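Local coordinates for protein secreted in xylem 3 (Fusarium oxysporum, PDB 5OD4) that is a secreted effector (Avr2) of a plant-pathogenic fungus, with a beta-sandwich fold, thought to suppress host immunity and to be recognised by resistant plants, at residues A[33-38]-A[47-52]. Residues are numbered along the deposited sequence; the frame is centred on the assembly and turned at random.
Sequences HRDPPY and NHRIYE. With EDO (1,2-ethanediol), chain E; EDO (1,2-ethanediol), chain C.
Arg49 NH1 makes two bonds to 33-38. It donates to Asp35 OD1 at 2.8 Å in a nearly straight salt-bridge hydrogen bond (170° at the hydrogen) and to Pro36 O, also 2.8 Å from NH1, on a carbonyl lone pair. Both acceptors lie close to the guanidinium plane, whereas the carboxylate stands 80° to it and is met on its anti side, somewhat out of the carboxylate plane. With CG between the backbone N and the carbonyl carbon, the chain of Arg49 then runs extended to NE across one face of the Tyr38 ring. Its CD sits 3.8 Å from the Tyr38 ring centroid, a CH-pi contact over the centre of the face, and Arg49 NE lies 3.5 Å from Tyr38 CE2. The guanidinium is turned nearly parallel to the ring, 15° between planes, with Tyr38 CE2 over its centre. Further along strand 47-53, the Tyr51 ring has Pro36 CG over its face in the conformer modelled here, 4.0 Å from the centroid, a second CH-pi contact. Towards the far end, water links Arg34 O to Tyr51 OH, and an ethanediol, probably from the crystallisation liquor, joins His33 N to the Glu52 backbone. Asp64 of strand 60-66 takes Arg49 NE in a second salt bridge and Tyr51 OH in a hydrogen bond. The loop preceding strand 39-40 thus packs along one side of strand 47-53, running roughly against it, while His48 and Ile50 turn away, to Phe17 and Thr19 of strand 17-21.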
loop_
_atom_site.group_PDB
_atom_site.type_symbol
_atom_site.label_atom_id
_atom_site.label_comp_id
_atom_site.label_asym_id
_atom_site.label_seq_id
_atom_site.Cartn_x
_atom_site.Cartn_y
_atom_site.Cartn_z
ATOM N N HIS A 33 -0.187 17.527 -3.550
ATOM C CA HIS A 33 0.838 18.034 -2.604
ATOM C C HIS A 33 2.103 17.226 -2.796
ATOM O O HIS A 33 2.047 16.017 -2.972
ATOM C CB HIS A 33 0.325 17.896 -1.168
ATOM C CG HIS A 33 1.095 18.647 -0.127
ATOM N ND1 HIS A 33 0.632 19.813 0.434
ATOM C CD2 HIS A 33 2.235 18.346 0.527
ATOM C CE1 HIS A 33 1.494 20.224 1.351
ATOM N NE2 HIS A 33 2.466 19.339 1.434
ATOM N N ARG A 34 3.258 17.881 -2.705
ATOM C CA ARG A 34 4.558 17.214 -2.899
ATOM C C ARG A 34 4.952 16.283 -1.748
ATOM O O ARG A 34 5.799 15.413 -1.917
ATOM C CB ARG A 34 5.678 18.247 -3.087
ATOM C CG ARG A 34 5.476 19.269 -4.205
ATOM C CD ARG A 34 6.683 20.196 -4.367
ATOM N NE ARG A 34 6.926 21.057 -3.193
ATOM C CZ ARG A 34 7.730 20.785 -2.159
ATOM N NH1 ARG A 34 8.417 19.644 -2.080
ATOM N NH2 ARG A 34 7.847 21.673 -1.172
ATOM N N ASP A 35 4.339 16.508 -0.588
ATOM C CA ASP A 35 4.665 15.835 0.683
ATOM C C ASP A 35 3.402 15.603 1.630
ATOM O O ASP A 35 3.301 16.204 2.679
ATOM C CB ASP A 35 5.764 16.664 1.369
ATOM C CG ASP A 35 6.610 15.866 2.347
ATOM O OD1 ASP A 35 6.616 14.603 2.295
ATOM O OD2 ASP A 35 7.296 16.517 3.164
ATOM N N PRO A 36 2.410 14.776 1.230
ATOM C CA PRO A 36 1.177 14.542 2.001
ATOM C C PRO A 36 1.410 13.783 3.326
ATOM O O PRO A 36 2.454 13.151 3.517
ATOM C CB PRO A 36 0.255 13.768 1.038
ATOM C CG PRO A 36 1.006 13.692 -0.266
ATOM C CD PRO A 36 2.463 13.920 0.040
ATOM N N PRO A 37 0.464 13.874 4.294
ATOM C CA PRO A 37 0.787 13.365 5.643
ATOM C C PRO A 37 0.911 11.871 5.722
ATOM O O PRO A 37 0.101 11.135 5.223
ATOM C CB PRO A 37 -0.438 13.824 6.485
ATOM C CG PRO A 37 -0.964 15.004 5.753
ATOM C CD PRO A 37 -0.801 14.628 4.315
ATOM N N TYR A 38 1.933 11.417 6.432
ATOM C CA TYR A 38 1.967 10.056 6.904
ATOM C C TYR A 38 0.987 9.846 8.034
ATOM O O TYR A 38 0.794 10.752 8.863
ATOM C CB TYR A 38 3.398 9.684 7.369
ATOM C CG TYR A 38 4.357 9.344 6.254
ATOM C CD1 TYR A 38 4.480 8.049 5.797
ATOM C CD2 TYR A 38 5.184 10.288 5.671
ATOM C CE1 TYR A 38 5.398 7.685 4.823
ATOM C CE2 TYR A 38 6.112 9.948 4.704
ATOM C CZ TYR A 38 6.216 8.637 4.282
ATOM O OH TYR A 38 7.126 8.260 3.339
ATOM N N ASN A 47 4.627 3.825 9.599
ATOM C CA ASN A 47 3.719 4.807 9.047
ATOM C C ASN A 47 3.504 4.570 7.556
ATOM O O ASN A 47 4.331 3.926 6.894
ATOM C CB ASN A 47 4.237 6.208 9.277
ATOM C CG ASN A 47 4.315 6.578 10.750
ATOM O OD1 ASN A 47 3.482 6.150 11.530
ATOM N ND2 ASN A 47 5.268 7.429 11.085
ATOM N N HIS A 48 2.414 5.119 7.015
ATOM C CA HIS A 48 2.113 4.972 5.606
ATOM C C HIS A 48 1.402 6.195 5.088
ATOM O O HIS A 48 0.796 6.964 5.844
ATOM C CB HIS A 48 1.262 3.715 5.331
ATOM C CG HIS A 48 -0.185 3.861 5.699
ATOM N ND1 HIS A 48 -0.641 4.184 6.956
ATOM C CD2 HIS A 48 -1.284 3.755 4.918
ATOM C CE1 HIS A 48 -1.965 4.260 6.919
ATOM N NE2 HIS A 48 -2.385 3.991 5.703
ATOM N N ARG A 49 1.427 6.371 3.765
ATOM C CA ARG A 49 0.562 7.344 3.124
ATOM C C ARG A 49 0.162 6.824 1.765
ATOM O O ARG A 49 0.940 6.161 1.089
ATOM C CB ARG A 49 1.202 8.732 3.036
ATOM C CG ARG A 49 2.568 8.755 2.393
ATOM C CD ARG A 49 3.115 10.167 2.363
ATOM N NE ARG A 49 4.373 10.203 1.644
ATOM C CZ ARG A 49 5.147 11.258 1.571
ATOM N NH1 ARG A 49 4.832 12.390 2.188
ATOM N NH2 ARG A 49 6.271 11.172 0.895
ATOM N N ILE A 50 -1.065 7.155 1.372
ATOM C CA ILE A 50 -1.679 6.752 0.113
ATOM C C ILE A 50 -2.161 8.031 -0.535
ATOM O O ILE A 50 -2.948 8.765 0.067
ATOM C CB ILE A 50 -2.848 5.778 0.349
ATOM C CG1 ILE A 50 -2.412 4.530 1.137
ATOM C CG2 ILE A 50 -3.471 5.407 -0.978
ATOM C CD1 ILE A 50 -3.549 3.700 1.673
ATOM N N TYR A 51 -1.658 8.338 -1.720
ATOM C CA TYR A 51 -1.896 9.643 -2.318
ATOM C C TYR A 51 -1.763 9.574 -3.804
ATOM O O TYR A 51 -1.503 8.524 -4.357
ATOM C CB TYR A 51 -0.971 10.694 -1.696
ATOM C CG TYR A 51 0.497 10.458 -1.910
ATOM C CD1 TYR A 51 1.205 9.540 -1.134
ATOM C CD2 TYR A 51 1.201 11.167 -2.852
ATOM C CE1 TYR A 51 2.566 9.345 -1.300
ATOM C CE2 TYR A 51 2.570 11.008 -2.997
ATOM C CZ TYR A 51 3.252 10.108 -2.222
ATOM O OH TYR A 51 4.620 9.977 -2.361
ATOM N N GLU A 52 -1.966 10.711 -4.465
ATOM C CA GLU A 52 -1.790 10.811 -5.910
ATOM C C GLU A 52 -0.777 11.884 -6.247
ATOM O O GLU A 52 -0.596 12.854 -5.504
ATOM C CB GLU A 52 -3.125 11.089 -6.608
ATOM C CG GLU A 52 -4.063 9.869 -6.442
ATOM C CD GLU A 52 -5.545 10.181 -6.596
ATOM O OE1 GLU A 52 -5.947 11.335 -6.333
ATOM O OE2 GLU A 52 -6.287 9.288 -7.074
HETATM C C1 EDO E . -1.824 14.624 -2.300
HETATM O O1 EDO E . -1.066 14.705 -3.534
HETATM C C2 EDO E . -3.281 14.184 -2.527
HETATM O O2 EDO E . -3.341 12.819 -2.973
HETATM C C1 EDO C . -2.828 7.726 4.746
HETATM O O1 EDO C . -2.657 8.390 3.446
HETATM C C2 EDO C . -4.236 7.695 5.333
HETATM O O2 EDO C . -5.088 7.117 4.359
HETATM O O HOH W 1 1.696 14.573 -5.082
HETATM O O HOH W 2 5.794 12.495 -3.089
#